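Local atomic coordinates of beta-galactosidase (Streptococcus pneumoniae, PDB entry 4CU9), a protein that probably hydrolyses terminal beta-linked galactose from glycans, the fragment here being a carbohydrate-binding module with a galactose-binding-like fold that carries a calcium ion. Residues E101-P106 with E130-V135; E109-Y114 with S122-N127. All coordinates share one frame; numbering follows the deposited sequence.

Contact 1 joins the end of strand 97-103 to the start of strand 132-139, neighbours in the mixed sheet of a galactose-binding-like domain. Contact 2 is nested within the chain excursion that contact 1 closes: segment 101-106 comes first, then 109-114, then the short helix 117-120, and after it the segments 122-127 and 130-135 in turn. The centres lie about 14 Å apart, yet the contacts touch: Trp132 NE1 and Asn131 ND2 probably bond to the carbonyl oxygens of Phe126 and Pro125, and the rings of Tyr103 and Phe126 meet. The excursion is thereby fastened to the ends of the two strands from which it springs.

Contact 1 (E101-P106 with E130-V135); sequences ERYVGP and ENWEAV
Tyr103 turns its ring edge toward the face of Trp132, overlapping the six-membered ring in a T-shaped pair with planes at 68°, while its CB sits over the same indole face as a CH-pi contact. Both belong to an antiparallel ladder in the sheet of a galactose-binding-like domain, where they form a non-hydrogen-bonded pair. The tyrosine CG is anti to the backbone N (chi1 -177°), and Tyr103 CD1 lies 3.8 Å from Trp132 CZ2. Glu101 shares this face of the sheet: its OE1 lies 3.5 Å from Trp132 CB, with the carboxylate almost parallel to the indole plane, and the acid is held by salt bridges to Arg162 and Arg164. Arg162 also makes a cation-pi contact with the tryptophan.

Between the pairs Glu101-Ala134 and Tyr103-Trp132, Arg102 and Glu133 form a hydrogen-bonded pair: Arg102 N donates to Glu133 O (2.9 Å) and Glu133 N to Arg102 O. On their face of the sheet the two side chains run side by side, Glu133 CB over a guanidinium face, but Arg102 NH2 and Glu133 OE2 stay 4.6 Å apart, beyond a salt bridge. A water links Arg102 NE to Ala134 O. Past the strand, Val104 N donates to Asn131 O (2.8 Å), approaching from above the carbonyl plane. Gly105 N lies over the centre of the Tyr103 ring, and Tyr103 OH reaches round to Pro106 O at 2.6 Å.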
# COMPACT_ATOMS: atom_id res chain seq x y z
N GLU A 101 -3.23 7.13 5.42
CA GLU A 101 -2.68 8.44 5.18
C GLU A 101 -2.91 8.95 3.78
O GLU A 101 -2.91 8.21 2.79
CB GLU A 101 -1.17 8.46 5.47
CG GLU A 101 -0.83 8.12 6.90
CD GLU A 101 0.65 8.04 7.20
OE1 GLU A 101 1.42 7.57 6.32
OE2 GLU A 101 1.04 8.46 8.32
N ARG A 102 -3.06 10.27 3.71
CA ARG A 102 -3.19 10.95 2.43
C ARG A 102 -1.94 11.78 2.17
O ARG A 102 -1.36 12.34 3.08
CB ARG A 102 -4.45 11.84 2.41
CG ARG A 102 -4.45 12.97 3.42
CD ARG A 102 -5.79 13.70 3.40
NE ARG A 102 -5.90 14.72 4.45
CZ ARG A 102 -5.58 16.00 4.31
NH1 ARG A 102 -5.10 16.46 3.17
NH2 ARG A 102 -5.75 16.84 5.32
N TYR A 103 -1.54 11.87 0.90
CA TYR A 103 -0.34 12.60 0.56
C TYR A 103 -0.61 14.10 0.66
O TYR A 103 -1.59 14.58 0.13
CB TYR A 103 0.15 12.21 -0.83
CG TYR A 103 1.43 12.88 -1.22
CD1 TYR A 103 2.63 12.53 -0.59
CD2 TYR A 103 1.45 13.89 -2.19
CE1 TYR A 103 3.80 13.17 -0.94
CE2 TYR A 103 2.62 14.54 -2.52
CZ TYR A 103 3.79 14.17 -1.90
OH TYR A 103 4.99 14.77 -2.23
N VAL A 104 0.27 14.82 1.34
CA VAL A 104 0.15 16.27 1.49
C VAL A 104 1.48 16.96 1.17
O VAL A 104 1.67 18.13 1.51
CB VAL A 104 -0.27 16.67 2.92
CG1 VAL A 104 -1.69 16.20 3.27
CG2 VAL A 104 0.73 16.13 3.95
N GLY A 105 2.39 16.25 0.48
CA GLY A 105 3.69 16.82 0.19
C GLY A 105 3.73 17.61 -1.11
O GLY A 105 2.69 17.94 -1.72
N PRO A 106 4.95 17.93 -1.56
CA PRO A 106 5.07 18.66 -2.83
C PRO A 106 4.65 17.86 -4.05
O PRO A 106 4.41 16.63 -3.96
CB PRO A 106 6.56 19.01 -2.87
CG PRO A 106 7.22 17.91 -2.10
CD PRO A 106 6.26 17.62 -0.97
N GLU A 130 6.67 13.58 6.94
CA GLU A 130 5.87 14.82 7.12
C GLU A 130 5.00 15.11 5.89
O GLU A 130 4.15 15.96 5.93
CB GLU A 130 6.78 16.03 7.37
CG GLU A 130 7.44 15.99 8.74
CD GLU A 130 6.44 16.02 9.89
OE1 GLU A 130 5.59 16.94 9.90
OE2 GLU A 130 6.48 15.11 10.75
N ASN A 131 5.20 14.37 4.81
CA ASN A 131 4.39 14.53 3.59
C ASN A 131 3.15 13.65 3.56
O ASN A 131 2.47 13.55 2.52
CB ASN A 131 5.26 14.25 2.37
CG ASN A 131 6.28 15.35 2.12
OD1 ASN A 131 6.09 16.48 2.56
ND2 ASN A 131 7.38 15.02 1.42
N TRP A 132 2.81 13.06 4.71
CA TRP A 132 1.68 12.14 4.81
C TRP A 132 0.87 12.57 6.06
O TRP A 132 1.46 12.76 7.14
CB TRP A 132 2.14 10.71 4.94
CG TRP A 132 2.87 10.22 3.69
CD1 TRP A 132 4.20 10.18 3.51
CD2 TRP A 132 2.29 9.74 2.49
NE1 TRP A 132 4.53 9.67 2.27
CE2 TRP A 132 3.36 9.42 1.60
CE3 TRP A 132 0.98 9.53 2.07
CZ2 TRP A 132 3.13 8.90 0.36
CZ3 TRP A 132 0.77 9.04 0.83
CH2 TRP A 132 1.81 8.73 -0.02
N GLU A 133 -0.43 12.66 5.88
CA GLU A 133 -1.37 13.04 6.96
C GLU A 133 -2.33 11.88 7.25
O GLU A 133 -3.00 11.37 6.34
CB GLU A 133 -2.12 14.30 6.54
CG GLU A 133 -3.21 14.78 7.49
CD GLU A 133 -2.72 15.58 8.66
OE1 GLU A 133 -1.49 15.56 8.95
OE2 GLU A 133 -3.57 16.25 9.30
N ALA A 134 -2.42 11.51 8.54
CA ALA A 134 -3.31 10.45 8.99
C ALA A 134 -4.78 10.77 8.75
O ALA A 134 -5.24 11.93 8.91
CB ALA A 134 -3.09 10.15 10.48
N VAL A 135 -5.52 9.74 8.38
CA VAL A 135 -6.95 9.86 8.09
C VAL A 135 -7.69 8.88 9.01
O VAL A 135 -7.46 7.67 8.94
CB VAL A 135 -7.24 9.62 6.59
CG1 VAL A 135 -8.73 9.56 6.29
CG2 VAL A 135 -6.57 10.70 5.73
O HOH W 1 -6.78 13.94 7.13

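Contact 2 (E109-Y114 with S122-N127); sequences EVPTYY and SGHPFN
The contact lies in the loop region flanking helix 117-120, where buried His124 bonds at both ring nitrogens. His124 NE2 donates to Glu109 O at 2.7 Å, a nearly straight bond (170°) lying in the imidazole plane and directed almost along the C=O axis. At the other nitrogen, His124 ND1 accepts from Phe126 N at 3.1 Å, the donor tilted somewhat from that plane. Two bonds on the ring perimeter thus fix its rotation, and together they indicate a proton on NE2 rather than ND1.

Pro111 and Pro125 lie over opposite faces of the His124 ring. Pro111 CG stands over the ring centre as a CH-pi contact, 3.6 Å from the centroid of the His124 ring, and Pro125 CD lies toward the rim of the other face.

In this galactose-binding-like domain the loop packs against the sheet through Pro111 and Phe126, which both touch Ile67 of strand 61-70. The Phe126 ring also meets Phe20 and Phe108, while His124 CE1 lies over one of its faces. Further along the 3-10 segment 125-127, Asn127 ND2 bonds back to Ser122 O at 3.2 Å, and Asn127 OD1 accepts from Gln118 NE2.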
# COMPACT_ATOMS: atom_id res chain seq x y z
N GLU A 109 6.62 12.99 -9.17
CA GLU A 109 6.39 12.03 -10.23
C GLU A 109 6.41 10.63 -9.63
O GLU A 109 6.87 10.44 -8.51
CB GLU A 109 7.43 12.15 -11.38
CG GLU A 109 8.89 11.92 -10.98
CD GLU A 109 9.85 12.21 -12.16
OE1 GLU A 109 9.91 11.43 -13.14
OE2 GLU A 109 10.54 13.23 -12.12
N VAL A 110 5.90 9.66 -10.38
CA VAL A 110 5.97 8.24 -9.98
C VAL A 110 7.43 7.90 -9.75
O VAL A 110 8.28 8.19 -10.61
CB VAL A 110 5.40 7.32 -11.07
CG1 VAL A 110 5.66 5.87 -10.69
CG2 VAL A 110 3.90 7.57 -11.23
N PRO A 111 7.76 7.30 -8.60
CA PRO A 111 9.12 6.90 -8.40
C PRO A 111 9.60 5.92 -9.51
O PRO A 111 8.82 5.10 -10.03
CB PRO A 111 9.09 6.16 -7.07
CG PRO A 111 7.89 6.71 -6.32
CD PRO A 111 6.90 7.03 -7.41
N THR A 112 10.87 6.02 -9.85
CA THR A 112 11.44 4.99 -10.70
C THR A 112 11.36 3.62 -9.99
O THR A 112 10.88 2.63 -10.55
CB THR A 112 12.90 5.32 -11.05
OG1 THR A 112 12.90 6.53 -11.81
CG2 THR A 112 13.49 4.21 -11.90
N TYR A 113 11.80 3.60 -8.75
CA TYR A 113 11.78 2.40 -7.92
C TYR A 113 10.53 2.44 -7.07
O TYR A 113 10.60 2.57 -5.85
CB TYR A 113 13.05 2.33 -7.06
CG TYR A 113 14.30 2.02 -7.89
CD1 TYR A 113 14.63 0.72 -8.20
CD2 TYR A 113 15.11 3.04 -8.37
CE1 TYR A 113 15.76 0.42 -8.97
CE2 TYR A 113 16.25 2.76 -9.14
CZ TYR A 113 16.56 1.45 -9.44
OH TYR A 113 17.66 1.12 -10.20
N TYR A 114 9.39 2.32 -7.74
CA TYR A 114 8.11 2.52 -7.06
C TYR A 114 7.77 1.37 -6.10
O TYR A 114 6.96 1.57 -5.21
CB TYR A 114 6.99 2.78 -8.06
CG TYR A 114 6.76 1.70 -9.07
CD1 TYR A 114 6.03 0.57 -8.74
CD2 TYR A 114 7.26 1.81 -10.38
CE1 TYR A 114 5.77 -0.42 -9.65
CE2 TYR A 114 6.98 0.82 -11.31
CZ TYR A 114 6.26 -0.30 -10.94
OH TYR A 114 5.98 -1.30 -11.84
N SER A 122 15.41 7.00 -1.93
CA SER A 122 15.19 7.67 -0.64
C SER A 122 14.98 9.17 -0.76
O SER A 122 14.44 9.77 0.13
CB SER A 122 16.36 7.40 0.36
OG SER A 122 17.54 7.98 -0.13
N GLY A 123 15.46 9.79 -1.83
CA GLY A 123 15.19 11.23 -2.03
C GLY A 123 13.78 11.58 -2.53
O GLY A 123 13.41 12.75 -2.52
N HIS A 124 13.00 10.58 -2.91
CA HIS A 124 11.63 10.82 -3.37
C HIS A 124 10.79 11.39 -2.20
O HIS A 124 10.91 10.96 -1.05
CB HIS A 124 10.99 9.54 -3.90
CG HIS A 124 9.72 9.79 -4.67
ND1 HIS A 124 8.49 9.96 -4.08
CD2 HIS A 124 9.53 10.00 -6.00
CE1 HIS A 124 7.59 10.19 -5.02
NE2 HIS A 124 8.20 10.23 -6.19
N PRO A 125 9.92 12.36 -2.47
CA PRO A 125 9.14 12.95 -1.34
C PRO A 125 8.24 11.98 -0.56
O PRO A 125 7.89 12.26 0.56
CB PRO A 125 8.36 14.09 -2.01
CG PRO A 125 8.37 13.78 -3.46
CD PRO A 125 9.65 13.06 -3.74
N PHE A 126 7.90 10.82 -1.15
CA PHE A 126 7.17 9.78 -0.47
C PHE A 126 7.93 9.28 0.76
O PHE A 126 7.31 8.84 1.71
CB PHE A 126 6.86 8.60 -1.39
CG PHE A 126 5.69 8.82 -2.29
CD1 PHE A 126 5.12 10.08 -2.48
CD2 PHE A 126 5.15 7.76 -2.94
CE1 PHE A 126 4.02 10.23 -3.31
CE2 PHE A 126 4.08 7.90 -3.79
CZ PHE A 126 3.49 9.12 -3.96
N ASN A 127 9.24 9.45 0.78
CA ASN A 127 10.03 8.93 1.84
C ASN A 127 10.14 9.85 3.06
O ASN A 127 10.72 9.47 4.07
CB ASN A 127 11.41 8.53 1.30
CG ASN A 127 12.14 7.57 2.21
OD1 ASN A 127 11.56 6.65 2.76
ND2 ASN A 127 13.44 7.79 2.37